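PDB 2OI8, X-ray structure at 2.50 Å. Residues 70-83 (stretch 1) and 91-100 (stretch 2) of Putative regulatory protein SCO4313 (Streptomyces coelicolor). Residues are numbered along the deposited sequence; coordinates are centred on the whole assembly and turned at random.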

# COMPACT_ATOMS: atom_id res chain seq x y z
N ASP A 70 -15.30 9.98 3.97
CA ASP A 70 -14.64 11.03 4.75
C ASP A 70 -13.18 11.10 4.40
O ASP A 70 -12.62 12.19 4.31
CB ASP A 70 -14.75 10.74 6.26
CG ASP A 70 -16.09 11.15 6.85
OD1 ASP A 70 -16.90 11.79 6.16
OD2 ASP A 70 -16.33 10.83 8.03
N ALA A 71 -12.57 9.93 4.21
CA ALA A 71 -11.14 9.85 3.90
C ALA A 71 -10.85 10.51 2.54
O ALA A 71 -9.99 11.40 2.45
CB ALA A 71 -10.62 8.38 3.95
N TYR A 72 -11.59 10.09 1.51
CA TYR A 72 -11.48 10.67 0.16
C TYR A 72 -11.70 12.16 0.17
O TYR A 72 -10.99 12.90 -0.53
CB TYR A 72 -12.47 10.02 -0.81
CG TYR A 72 -12.00 8.69 -1.34
CD1 TYR A 72 -10.81 8.58 -2.05
CD2 TYR A 72 -12.75 7.53 -1.13
CE1 TYR A 72 -10.36 7.37 -2.54
CE2 TYR A 72 -12.32 6.29 -1.63
CZ TYR A 72 -11.12 6.23 -2.33
OH TYR A 72 -10.66 5.02 -2.84
N ARG A 73 -12.66 12.60 0.99
CA ARG A 73 -13.04 14.01 1.00
C ARG A 73 -11.93 14.92 1.54
O ARG A 73 -11.72 16.03 1.02
CB ARG A 73 -14.36 14.19 1.73
CG ARG A 73 -14.79 15.63 1.98
CD ARG A 73 -16.32 15.79 1.90
NE ARG A 73 -17.03 14.86 2.78
CZ ARG A 73 -17.70 13.78 2.37
NH1 ARG A 73 -17.76 13.48 1.07
NH2 ARG A 73 -18.32 13.01 3.25
N SER A 74 -11.22 14.46 2.56
CA SER A 74 -10.11 15.23 3.07
C SER A 74 -8.89 15.13 2.16
O SER A 74 -8.09 16.05 2.09
CB SER A 74 -9.75 14.81 4.50
OG SER A 74 -9.54 13.41 4.55
N GLN A 75 -8.75 14.02 1.44
CA GLN A 75 -7.68 13.97 0.44
C GLN A 75 -7.94 15.02 -0.65
O GLN A 75 -7.02 15.73 -1.10
CB GLN A 75 -7.54 12.57 -0.15
CG GLN A 75 -6.27 12.44 -0.97
CD GLN A 75 -6.23 11.18 -1.82
OE1 GLN A 75 -7.26 10.71 -2.28
NE2 GLN A 75 -5.04 10.64 -2.03
N ALA A 76 -9.19 15.13 -1.07
CA ALA A 76 -9.58 16.10 -2.08
C ALA A 76 -9.41 17.54 -1.57
O ALA A 76 -9.02 18.42 -2.34
CB ALA A 76 -11.00 15.86 -2.51
N ASP A 77 -9.68 17.77 -0.28
CA ASP A 77 -9.61 19.11 0.28
C ASP A 77 -8.17 19.57 0.29
O ASP A 77 -7.86 20.69 -0.11
CB ASP A 77 -10.18 19.13 1.69
CG ASP A 77 -11.68 18.96 1.72
OD1 ASP A 77 -12.32 18.88 0.64
OD2 ASP A 77 -12.24 18.89 2.83
N SER A 78 -7.30 18.68 0.75
CA SER A 78 -5.88 18.94 0.77
C SER A 78 -5.40 19.38 -0.62
O SER A 78 -4.77 20.43 -0.77
CB SER A 78 -5.12 17.70 1.24
OG SER A 78 -3.73 17.98 1.35
N LEU A 79 -5.74 18.60 -1.64
CA LEU A 79 -5.31 18.89 -3.00
C LEU A 79 -5.99 20.08 -3.65
O LEU A 79 -5.36 20.81 -4.42
CB LEU A 79 -5.47 17.67 -3.88
CG LEU A 79 -4.21 16.81 -3.94
CD1 LEU A 79 -3.66 16.45 -2.56
CD2 LEU A 79 -4.55 15.57 -4.70
N ARG A 80 -7.26 20.29 -3.35
CA ARG A 80 -7.96 21.45 -3.85
C ARG A 80 -7.32 22.73 -3.34
O ARG A 80 -7.04 23.64 -4.13
CB ARG A 80 -9.45 21.38 -3.53
CG ARG A 80 -10.23 20.66 -4.64
CD ARG A 80 -11.75 20.87 -4.57
NE ARG A 80 -12.41 19.75 -3.91
CZ ARG A 80 -12.79 19.73 -2.63
NH1 ARG A 80 -12.58 20.79 -1.84
NH2 ARG A 80 -13.38 18.64 -2.14
N ALA A 81 -7.04 22.78 -2.03
CA ALA A 81 -6.43 23.96 -1.41
C ALA A 81 -5.10 24.31 -2.08
O ALA A 81 -4.77 25.49 -2.28
CB ALA A 81 -6.24 23.73 0.07
N ALA A 82 -4.35 23.28 -2.46
CA ALA A 82 -3.07 23.46 -3.15
C ALA A 82 -3.22 24.08 -4.56
O ALA A 82 -2.49 25.01 -4.91
CB ALA A 82 -2.29 22.15 -3.18
N ALA A 83 -4.20 23.60 -5.33
CA ALA A 83 -4.43 24.12 -6.68
C ALA A 83 -5.06 25.52 -6.61
O ALA A 83 -4.77 26.40 -7.43
CB ALA A 83 -5.28 23.16 -7.49
N GLY A 91 3.63 21.45 -5.67
CA GLY A 91 2.83 21.84 -4.51
C GLY A 91 1.82 20.77 -4.17
O GLY A 91 1.56 20.49 -2.99
N LEU A 92 1.26 20.18 -5.23
CA LEU A 92 0.27 19.13 -5.12
C LEU A 92 0.87 17.86 -4.51
O LEU A 92 0.28 17.26 -3.62
CB LEU A 92 -0.31 18.85 -6.51
CG LEU A 92 -1.64 19.47 -6.96
CD1 LEU A 92 -1.95 20.79 -6.32
CD2 LEU A 92 -1.64 19.59 -8.45
N ALA A 93 2.05 17.48 -4.98
CA ALA A 93 2.82 16.39 -4.41
C ALA A 93 3.07 16.60 -2.90
O ALA A 93 2.92 15.67 -2.10
CB ALA A 93 4.12 16.25 -5.15
N HIS A 94 3.42 17.82 -2.51
CA HIS A 94 3.64 18.11 -1.10
C HIS A 94 2.39 18.11 -0.25
O HIS A 94 2.43 17.74 0.92
CB HIS A 94 4.38 19.43 -0.96
CG HIS A 94 5.81 19.34 -1.34
ND1 HIS A 94 6.69 18.47 -0.72
CD2 HIS A 94 6.52 19.97 -2.31
CE1 HIS A 94 7.87 18.58 -1.28
NE2 HIS A 94 7.81 19.49 -2.24
N ALA A 95 1.28 18.54 -0.85
CA ALA A 95 -0.03 18.44 -0.21
C ALA A 95 -0.34 16.95 0.10
O ALA A 95 -0.72 16.58 1.22
CB ALA A 95 -1.10 19.03 -1.13
N LEU A 96 -0.11 16.12 -0.90
CA LEU A 96 -0.39 14.69 -0.78
C LEU A 96 0.46 14.03 0.32
O LEU A 96 -0.04 13.16 1.02
CB LEU A 96 -0.21 13.98 -2.14
CG LEU A 96 -0.46 12.46 -2.14
CD1 LEU A 96 -1.92 12.11 -1.69
CD2 LEU A 96 -0.11 11.79 -3.49
N ARG A 97 1.73 14.47 0.47
CA ARG A 97 2.67 13.88 1.42
C ARG A 97 2.20 14.11 2.84
O ARG A 97 2.15 13.18 3.65
CB ARG A 97 4.10 14.43 1.23
CG ARG A 97 5.16 13.74 2.11
CD ARG A 97 6.60 13.95 1.63
NE ARG A 97 7.54 13.36 2.58
CZ ARG A 97 7.92 12.08 2.57
NH1 ARG A 97 7.46 11.27 1.63
NH2 ARG A 97 8.76 11.58 3.48
N ALA A 98 1.83 15.36 3.11
CA ALA A 98 1.44 15.79 4.46
C ALA A 98 0.11 15.19 4.87
O ALA A 98 -0.06 14.75 6.01
CB ALA A 98 1.39 17.32 4.53
N TRP A 99 -0.84 15.18 3.93
CA TRP A 99 -2.11 14.50 4.15
C TRP A 99 -1.85 13.02 4.50
O TRP A 99 -2.43 12.49 5.47
CB TRP A 99 -3.02 14.64 2.93
CG TRP A 99 -4.30 13.88 3.10
CD1 TRP A 99 -5.45 14.34 3.68
CD2 TRP A 99 -4.57 12.52 2.72
NE1 TRP A 99 -6.41 13.36 3.69
CE2 TRP A 99 -5.89 12.23 3.11
CE3 TRP A 99 -3.81 11.52 2.11
CZ2 TRP A 99 -6.48 10.98 2.89
CZ3 TRP A 99 -4.39 10.29 1.89
CH2 TRP A 99 -5.71 10.03 2.28
N ALA A 100 -1.00 12.36 3.71
CA ALA A 100 -0.61 10.98 4.00
C ALA A 100 0.04 10.87 5.37
O ALA A 100 -0.35 10.05 6.20
CB ALA A 100 0.34 10.45 2.91

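Two helical segments of one chain, residues 70-83 and 91-100, pack side by side and run nearly antiparallel, their N-to-C directions 149° apart and their axes 8.8 Å apart at closest approach. The CA atoms of Ala82 and Leu92 lie 5.8 Å apart, those of Ser78 and Ala95 6.0 Å, and those of Gln75 and Trp99 6.7 Å, so the backbones draw slightly apart toward the tryptophan. Together the two segments bury 498 Å².

Stretch 2 enters the contact at Gly91, which has no side chain; its carbonyl O lies 4.2 Å from Ala82 CB. Leu92 starts out sideways, but its end comes nearer to stretch 1, with CD1 3.4 Å from Ala82 CB. Leu92 CD1 also reaches the helix backbone, 3.7 Å from Ala83 N and 3.9 Å from Leu79 O, a purely van der Waals fit. Ala93 points away and His94 leads away, leaving the next contact to Ala95, one helical turn beyond Gly91.

The CA-to-CB bond of Ala95 points toward stretch 1. Ala95 CB sits 3.9 Å from Ala82 CB and 3.9 Å from Leu79 CD1, a compact apolar cluster. Ala95 O lies 3.3 Å from Ser78 OG, a weak hydrogen bond; whether the serine proton goes here or to another acceptor within reach is open. Leu96 flanks this cluster: Leu79 CD1 approaches Leu96 CB at 4.3 Å, while Leu96 CD1 meets Gln75 NE2 at 3.5 Å, a contact between a methyl and an amide without a hydrogen bond. Arg97 and Ala98 make no contact with stretch 1.

Trp99 gives the largest contribution, with 103 Å² covered. With chi1 at 177° (t) and chi2 at 88°, its indole is a knob in a hole formed by Ala71, Ser74, Gln75 and Ser78. Gln75 CA lies over one face, 3.7 Å from the centroid of the five-membered ring and 21° off its normal, a CH-pi contact; Gln75 CB packs 3.6 Å from CZ2 of Trp99. At the ring edge, Trp99 NE1 donates to Ser74 OG at 3.2 Å with a nearly straight N-H...O angle of 169°. Ser74 OG in turn donates to Ala71 O at 2.9 Å, within its own helix, so the hydroxyl accepts from the indole and donates to a backbone carbonyl. Gln75 N, 3.3 Å from Trp99 NE1, is not a partner: both are donors, and Gln75 N is already bonded to Ala71 O. Ala100, last in the stretch, has its CB sideways and makes no contact with stretch 1.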